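Local coordinates for maternal protein tudor (Drosophila melanogaster, PDB 3NTK) that recognises methylated arginine in its partner Aubergine through its last extended Tudor domain, and is required for primordial germ cell formation, at residues T117-K120 and C121-A124; A123-L126 and Q127-I130. All coordinates share one frame; numbering follows the deposited sequence.

How the contacts relate
Both contacts are local, lying along one run of chain that leads out of strand 109-113 and into helix 120-131. Contact 1 comes first. It closes the turn from the loop into the helix, with S119 as the N-cap. Contact 2 starts on A123 and A124, where contact 1 ends, and carries the helix on to I130. The two overlap in these alanines but neither nest nor cross, and their centres are about 8 Å apart. Contact 1 is at the surface and holds one half of the disulfide. Contact 2 is more buried and lays the helix against strands 4-11 and 137-145 and helix 162-165.

Contact 1: T117-K120 and C121-A124; sequences TISK and CDAA
S119 and D122 hold each other at the start of the helix in a capping box. The backbone N of D122 donates to OG of S119 at 3.0 Å. In return, the backbone N of S119 donates to OD2 of D122, also at 3.0 Å. The second bond is nearly straight at the hydrogen. It uses the anti side of OD2, and the donor stands 31° out of the carboxylate plane. The torsions explain the pairing. S119 OG sits between its own N and carbonyl carbon (chi1 65°), which points it at the first turn. D122 CG lies beside its own backbone N (chi1 -68°), and the carboxylate reaches back over the cap.

Ordinary helical bonds follow. A123 N donates to S119 O at 3.0 Å, and A124 N makes a longer bond to K120 O at 3.3 Å. I118 adds an apolar touch just ahead of the cap, with its CD1 4.0 Å from CB of A123.

The second shell fixes the carboxylate further. OD2 of D122 is also hydrogen-bonded to S163 OG, so this carboxylate oxygen of the buried D122 is held by both S119 N and S163 OG. T117 OG1 is hydrogen-bonded to D114 O within the loop before the cap. C121 forms a disulfide with C169, the last residue of the chain. The cap thus joins the loop after strand 109-113 to helix 120-131, with helix 162-165 and the C-terminal tail beside it.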
loop_
_atom_site.group_PDB
_atom_site.type_symbol
_atom_site.label_atom_id
_atom_site.label_comp_id
_atom_site.label_asym_id
_atom_site.label_seq_id
_atom_site.Cartn_x
_atom_site.Cartn_y
_atom_site.Cartn_z
ATOM N N THR A 117 -12.574 17.372 -6.234
ATOM C CA THR A 117 -12.610 17.683 -4.803
ATOM C C THR A 117 -11.472 18.541 -4.260
ATOM O O THR A 117 -11.494 18.929 -3.093
ATOM C CB THR A 117 -12.668 16.395 -3.965
ATOM O OG1 THR A 117 -11.486 15.620 -4.200
ATOM C CG2 THR A 117 -13.892 15.572 -4.339
ATOM N N ILE A 118 -10.474 18.825 -5.089
ATOM C CA ILE A 118 -9.361 19.657 -4.649
ATOM C C ILE A 118 -8.954 20.643 -5.734
ATOM O O ILE A 118 -9.189 20.415 -6.918
ATOM C CB ILE A 118 -8.124 18.806 -4.258
ATOM C CG1 ILE A 118 -7.683 17.938 -5.436
ATOM C CG2 ILE A 118 -8.452 17.951 -3.038
ATOM C CD1 ILE A 118 -6.389 17.178 -5.184
ATOM N N SER A 119 -8.344 21.746 -5.320
ATOM C CA SER A 119 -7.894 22.765 -6.258
ATOM C C SER A 119 -6.444 22.513 -6.648
ATOM O O SER A 119 -5.808 21.567 -6.177
ATOM C CB SER A 119 -7.993 24.146 -5.618
ATOM O OG SER A 119 -7.095 24.238 -4.522
ATOM N N LYS A 120 -5.924 23.385 -7.503
ATOM C CA LYS A 120 -4.549 23.301 -7.966
ATOM C C LYS A 120 -3.628 23.503 -6.762
ATOM O O LYS A 120 -2.642 22.787 -6.592
ATOM C CB LYS A 120 -4.309 24.387 -9.015
ATOM C CG LYS A 120 -3.051 24.223 -9.843
ATOM C CD LYS A 120 -3.074 25.197 -11.017
ATOM C CE LYS A 120 -1.949 24.915 -11.999
ATOM N NZ LYS A 120 -2.072 25.753 -13.228
ATOM N N CYS A 121 -3.973 24.479 -5.925
ATOM C CA CYS A 121 -3.201 24.782 -4.721
ATOM C C CYS A 121 -3.267 23.608 -3.748
ATOM O O CYS A 121 -2.245 23.191 -3.198
ATOM C CB CYS A 121 -3.753 26.043 -4.048
ATOM S SG CYS A 121 -2.896 26.597 -2.529
ATOM N N ASP A 122 -4.467 23.071 -3.535
ATOM C CA ASP A 122 -4.626 21.933 -2.630
ATOM C C ASP A 122 -3.707 20.794 -3.046
ATOM O O ASP A 122 -2.976 20.241 -2.228
ATOM C CB ASP A 122 -6.067 21.407 -2.630
ATOM C CG ASP A 122 -7.052 22.373 -2.008
ATOM O OD1 ASP A 122 -6.654 23.125 -1.097
ATOM O OD2 ASP A 122 -8.233 22.365 -2.421
ATOM N N ALA A 123 -3.757 20.445 -4.329
ATOM C CA ALA A 123 -2.949 19.357 -4.862
ATOM C C ALA A 123 -1.465 19.508 -4.549
ATOM O O ALA A 123 -0.797 18.540 -4.160
ATOM C CB ALA A 123 -3.154 19.249 -6.371
ATOM N N ALA A 124 -0.951 20.721 -4.714
ATOM C CA ALA A 124 0.463 20.989 -4.467
ATOM C C ALA A 124 0.849 20.943 -2.994
ATOM O O ALA A 124 1.960 20.540 -2.652
ATOM C CB ALA A 124 0.850 22.352 -5.067
#

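Contact 2: A123-L126 and Q127-I130; sequences AALL and QSFI
L126 and I130 lie one helical turn apart and cross at a slant on the buried side of the helix. CD2 of L126 is 3.9 Å from CD1 of I130. The I130 chain turns back toward L126, with CG1 beside its own backbone N (chi1 -58°). CD2 of L126 also reaches the F129 ring, 4.4 Å from CD1. Its approach to that ring is oblique. F129 itself swings away from L126, as its ring carbon CG is anti to the backbone N (chi1 -178°).

On a more open side, S128 folds back on the turn before it. Its OG donates to L125 O at 3.0 Å. That carbonyl oxygen is gripped twice, since F129 N donates to it as well, at 3.1 Å and in the carbonyl plane. The hydroxyl arrives at a more bent angle to the C=O and is tilted 21° from that plane. I130 N closes the next helical bond to L126 O at 2.9 Å. A water bridges A124 and S128: it donates to A124 O at 2.6 Å and accepts from S128 N at 3.0 Å. The water takes the place of the direct helical bond between A124 O and S128 N.

The apolar residues seat helix 120-131 on the rest of the extended Tudor domain, against the sheet that holds strands 4-11 and 137-145, consistent with the OB-fold half of the domain. I130 packs on V8 and F11 of strand 4-11, and both I130 and F129 touch F138 of strand 137-145. F129 also meets Y157 edge-to-face and R133 in a cation-pi contact. L126 and F129 reach I162 of helix 162-165, while L125 touches the C-terminal residues E168 and C169.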
loop_
_atom_site.group_PDB
_atom_site.type_symbol
_atom_site.label_atom_id
_atom_site.label_comp_id
_atom_site.label_asym_id
_atom_site.label_seq_id
_atom_site.Cartn_x
_atom_site.Cartn_y
_atom_site.Cartn_z
ATOM N N ALA A 123 -3.757 20.445 -4.329
ATOM C CA ALA A 123 -2.949 19.357 -4.862
ATOM C C ALA A 123 -1.465 19.508 -4.549
ATOM O O ALA A 123 -0.797 18.540 -4.160
ATOM C CB ALA A 123 -3.154 19.249 -6.371
ATOM N N ALA A 124 -0.951 20.721 -4.714
ATOM C CA ALA A 124 0.463 20.989 -4.467
ATOM C C ALA A 124 0.849 20.943 -2.994
ATOM O O ALA A 124 1.960 20.540 -2.652
ATOM C CB ALA A 124 0.850 22.352 -5.067
ATOM N N LEU A 125 -0.071 21.348 -2.127
ATOM C CA LEU A 125 0.171 21.380 -0.686
ATOM C C LEU A 125 -0.072 20.034 0.001
ATOM O O LEU A 125 0.463 19.769 1.082
ATOM C CB LEU A 125 -0.739 22.428 -0.042
ATOM C CG LEU A 125 -0.216 23.306 1.101
ATOM C CD1 LEU A 125 -1.413 23.867 1.849
ATOM C CD2 LEU A 125 0.669 22.517 2.046
ATOM N N LEU A 126 -0.885 19.185 -0.617
ATOM C CA LEU A 126 -1.193 17.894 -0.014
ATOM C C LEU A 126 0.030 17.041 0.293
ATOM O O LEU A 126 0.058 16.348 1.304
ATOM C CB LEU A 126 -2.171 17.112 -0.898
ATOM C CG LEU A 126 -3.606 17.096 -0.371
ATOM C CD1 LEU A 126 -4.511 16.320 -1.329
ATOM C CD2 LEU A 126 -3.621 16.457 1.017
ATOM N N GLN A 127 1.038 17.088 -0.571
ATOM C CA GLN A 127 2.252 16.302 -0.357
ATOM C C GLN A 127 2.853 16.563 1.028
ATOM O O GLN A 127 3.094 15.630 1.798
ATOM C CB GLN A 127 3.294 16.633 -1.427
ATOM C CG GLN A 127 4.524 15.744 -1.376
ATOM C CD GLN A 127 4.263 14.355 -1.928
ATOM O OE1 GLN A 127 5.042 13.429 -1.705
ATOM N NE2 GLN A 127 3.171 14.207 -2.668
ATOM N N SER A 128 3.087 17.835 1.343
ATOM C CA SER A 128 3.668 18.212 2.630
ATOM C C SER A 128 2.702 18.008 3.797
ATOM O O SER A 128 3.122 17.743 4.925
ATOM C CB SER A 128 4.136 19.672 2.589
ATOM O OG SER A 128 3.046 20.561 2.424
ATOM N N PHE A 129 1.409 18.133 3.533
ATOM C CA PHE A 129 0.412 17.950 4.577
ATOM C C PHE A 129 0.402 16.485 5.012
ATOM O O PHE A 129 0.355 16.178 6.204
ATOM C CB PHE A 129 -0.968 18.371 4.055
ATOM C CG PHE A 129 -2.068 18.263 5.072
ATOM C CD1 PHE A 129 -2.731 17.056 5.279
ATOM C CD2 PHE A 129 -2.445 19.372 5.827
ATOM C CE1 PHE A 129 -3.755 16.954 6.219
ATOM C CE2 PHE A 129 -3.466 19.280 6.770
ATOM C CZ PHE A 129 -4.124 18.066 6.965
ATOM N N ILE A 130 0.470 15.588 4.031
ATOM C CA ILE A 130 0.465 14.153 4.285
ATOM C C ILE A 130 1.778 13.672 4.900
ATOM O O ILE A 130 1.771 12.871 5.835
ATOM C CB ILE A 130 0.224 13.357 2.980
ATOM C CG1 ILE A 130 -1.110 13.770 2.350
ATOM C CG2 ILE A 130 0.241 11.864 3.272
ATOM C CD1 ILE A 130 -2.319 13.511 3.222
HETATM O O HOH W 1 3.485 20.123 -0.622
#